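Side-chain contact in xyloglucan-specific endo-beta-1,4-glucanase BoGH9A (Bacteroides ovatus, PDB 6DHT), which cuts the beta-1,4-linked glucan backbone of xyloglucan from within the chain, releasing xyloglucan oligosaccharides: residues E417-T422 and A467-D472. Sequence-based numbering, arbitrary orientation.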
loop_
_atom_site.group_PDB
_atom_site.type_symbol
_atom_site.label_atom_id
_atom_site.label_comp_id
_atom_site.label_asym_id
_atom_site.label_seq_id
_atom_site.Cartn_x
_atom_site.Cartn_y
_atom_site.Cartn_z
ATOM N N GLU A 417 -17.002 -15.596 -2.937
ATOM C CA GLU A 417 -17.917 -16.698 -2.667
ATOM C C GLU A 417 -18.269 -16.705 -1.183
ATOM O O GLU A 417 -17.391 -16.835 -0.341
ATOM C CB GLU A 417 -17.271 -18.018 -3.069
ATOM C CG GLU A 417 -18.254 -19.148 -3.283
ATOM C CD GLU A 417 -17.650 -20.287 -4.090
ATOM O OE1 GLU A 417 -16.539 -20.753 -3.743
ATOM O OE2 GLU A 417 -18.283 -20.704 -5.085
ATOM N N GLY A 418 -19.550 -16.513 -0.872
ATOM C CA GLY A 418 -20.018 -16.625 0.499
ATOM C C GLY A 418 -19.792 -15.386 1.341
ATOM O O GLY A 418 -20.084 -15.383 2.537
ATOM N N ALA A 419 -19.282 -14.324 0.736
ATOM C CA ALA A 419 -18.954 -13.119 1.493
ATOM C C ALA A 419 -20.162 -12.546 2.242
ATOM O O ALA A 419 -19.994 -11.983 3.309
ATOM C CB ALA A 419 -18.321 -12.061 0.576
ATOM N N GLU A 420 -21.367 -12.693 1.700
ATOM C CA GLU A 420 -22.555 -12.123 2.342
ATOM C C GLU A 420 -23.027 -12.878 3.581
ATOM O O GLU A 420 -23.881 -12.380 4.325
ATOM C CB GLU A 420 -23.694 -12.027 1.343
ATOM C CG GLU A 420 -23.431 -10.962 0.309
ATOM C CD GLU A 420 -24.597 -10.712 -0.620
ATOM O OE1 GLU A 420 -25.582 -11.484 -0.569
ATOM O OE2 GLU A 420 -24.520 -9.738 -1.403
ATOM N N GLN A 421 -22.492 -14.078 3.785
ATOM C CA GLN A 421 -22.844 -14.891 4.947
ATOM C C GLN A 421 -21.780 -14.840 6.037
ATOM O O GLN A 421 -21.941 -15.444 7.111
ATOM C CB GLN A 421 -23.067 -16.349 4.540
ATOM C CG GLN A 421 -24.393 -16.623 3.870
ATOM C CD GLN A 421 -24.468 -16.063 2.489
ATOM O OE1 GLN A 421 -23.729 -16.486 1.597
ATOM N NE2 GLN A 421 -25.352 -15.095 2.292
ATOM N N THR A 422 -20.672 -14.148 5.783
ATOM C CA THR A 422 -19.627 -14.039 6.790
ATOM C C THR A 422 -20.088 -13.193 7.999
ATOM O O THR A 422 -20.922 -12.299 7.850
ATOM C CB THR A 422 -18.316 -13.447 6.198
ATOM O OG1 THR A 422 -18.564 -12.142 5.664
ATOM C CG2 THR A 422 -17.752 -14.363 5.111
ATOM N N ALA A 467 -15.192 -4.921 -2.727
ATOM C CA ALA A 467 -14.031 -4.103 -2.429
ATOM C C ALA A 467 -14.360 -3.115 -1.315
ATOM O O ALA A 467 -13.570 -2.935 -0.389
ATOM C CB ALA A 467 -13.548 -3.389 -3.664
ATOM N N TYR A 468 -15.532 -2.498 -1.370
ATOM C CA TYR A 468 -15.960 -1.601 -0.282
ATOM C C TYR A 468 -16.123 -2.355 1.038
ATOM O O TYR A 468 -15.818 -1.818 2.087
ATOM C CB TYR A 468 -17.252 -0.840 -0.616
ATOM C CG TYR A 468 -17.111 0.286 -1.619
ATOM C CD1 TYR A 468 -16.638 1.547 -1.233
ATOM C CD2 TYR A 468 -17.554 0.137 -2.918
ATOM C CE1 TYR A 468 -16.547 2.600 -2.149
ATOM C CE2 TYR A 468 -17.442 1.182 -3.839
ATOM C CZ TYR A 468 -16.966 2.409 -3.441
ATOM O OH TYR A 468 -16.884 3.425 -4.382
ATOM N N ARG A 469 -16.568 -3.607 0.975
ATOM C CA ARG A 469 -16.711 -4.396 2.208
ATOM C C ARG A 469 -15.368 -4.574 2.911
ATOM O O ARG A 469 -15.272 -4.478 4.141
ATOM C CB ARG A 469 -17.343 -5.761 1.933
ATOM C CG ARG A 469 -18.790 -5.690 1.513
ATOM C CD ARG A 469 -19.343 -7.045 1.077
ATOM N NE ARG A 469 -20.743 -6.962 0.675
ATOM C CZ ARG A 469 -21.365 -7.889 -0.052
ATOM N NH1 ARG A 469 -20.723 -8.977 -0.460
ATOM N NH2 ARG A 469 -22.634 -7.737 -0.367
ATOM N N ASN A 470 -14.315 -4.851 2.148
ATOM C CA ASN A 470 -12.994 -5.018 2.732
ATOM C C ASN A 470 -12.476 -3.708 3.307
ATOM O O ASN A 470 -11.800 -3.708 4.346
ATOM C CB ASN A 470 -11.984 -5.562 1.704
ATOM C CG ASN A 470 -11.992 -7.065 1.618
ATOM O OD1 ASN A 470 -12.891 -7.718 2.128
ATOM N ND2 ASN A 470 -11.008 -7.628 0.923
ATOM N N MET A 471 -12.773 -2.593 2.643
ATOM C CA MET A 471 -12.450 -1.294 3.233
ATOM C C MET A 471 -13.194 -1.062 4.569
ATOM O O MET A 471 -12.590 -0.582 5.533
ATOM C CB MET A 471 -12.679 -0.134 2.239
ATOM C CG MET A 471 -12.301 1.220 2.804
ATOM S SD MET A 471 -10.531 1.343 3.285
ATOM C CE MET A 471 -9.906 1.610 1.667
ATOM N N ASP A 472 -14.477 -1.398 4.624
ATOM C CA ASP A 472 -15.228 -1.260 5.865
ATOM C C ASP A 472 -14.540 -2.038 6.988
ATOM O O ASP A 472 -14.526 -1.587 8.147
ATOM C CB ASP A 472 -16.636 -1.805 5.687
ATOM C CG ASP A 472 -17.586 -0.833 4.995
ATOM O OD1 ASP A 472 -17.190 0.203 4.425
ATOM O OD2 ASP A 472 -18.806 -1.110 5.028
#
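Arg469 lays the end of its guanidinium group against the side chain of Glu420, joining helix 461-474 to the loop that follows helix 395-416. NH2 donates to Glu420 OE2 at 2.9 Å. The N-H...O angle is 157°, and opposite charges make the pair a salt bridge. The carboxylate oxygen lies at the edge of the guanidinium, close to its plane. The two flat groups are nonetheless turned 66° apart, and the donor meets OE2 on its anti side. This is a single-point contact, not a paired, coplanar one. Glu420 CG packs 3.4 Å from both NH1 and NH2 of Arg469, so the methylene adds van der Waals contact beside the charged bond. Ala419 CB comes to 4.0 Å from Arg469 NH1. Arg469 spans the distance because its chain is extended from CG to NE, chi3 180°. The guanidinium has further partners: NE forms a salt bridge with Glu30 of the N-terminal Ig-like domain, and NH1 bonds to Asn466 on the same helix. These bonds fix its rotation, and the guanidinium probably offsets part of the charge of the two carboxylates. A leucine here would probably leave Glu420 and Glu30 without their shared positive mate. Within the loop, Thr422 OG1 donates to Ala419 O at 2.8 Å, tying the turn that presents Ala419 and Glu420. The contact lies away from the catalytic and metal sites. Buried Arg469 links the Ig-like domain to a loop and a helix of the (alpha/alpha)6 barrel, the catalytic fold of family 9 glycoside hydrolases.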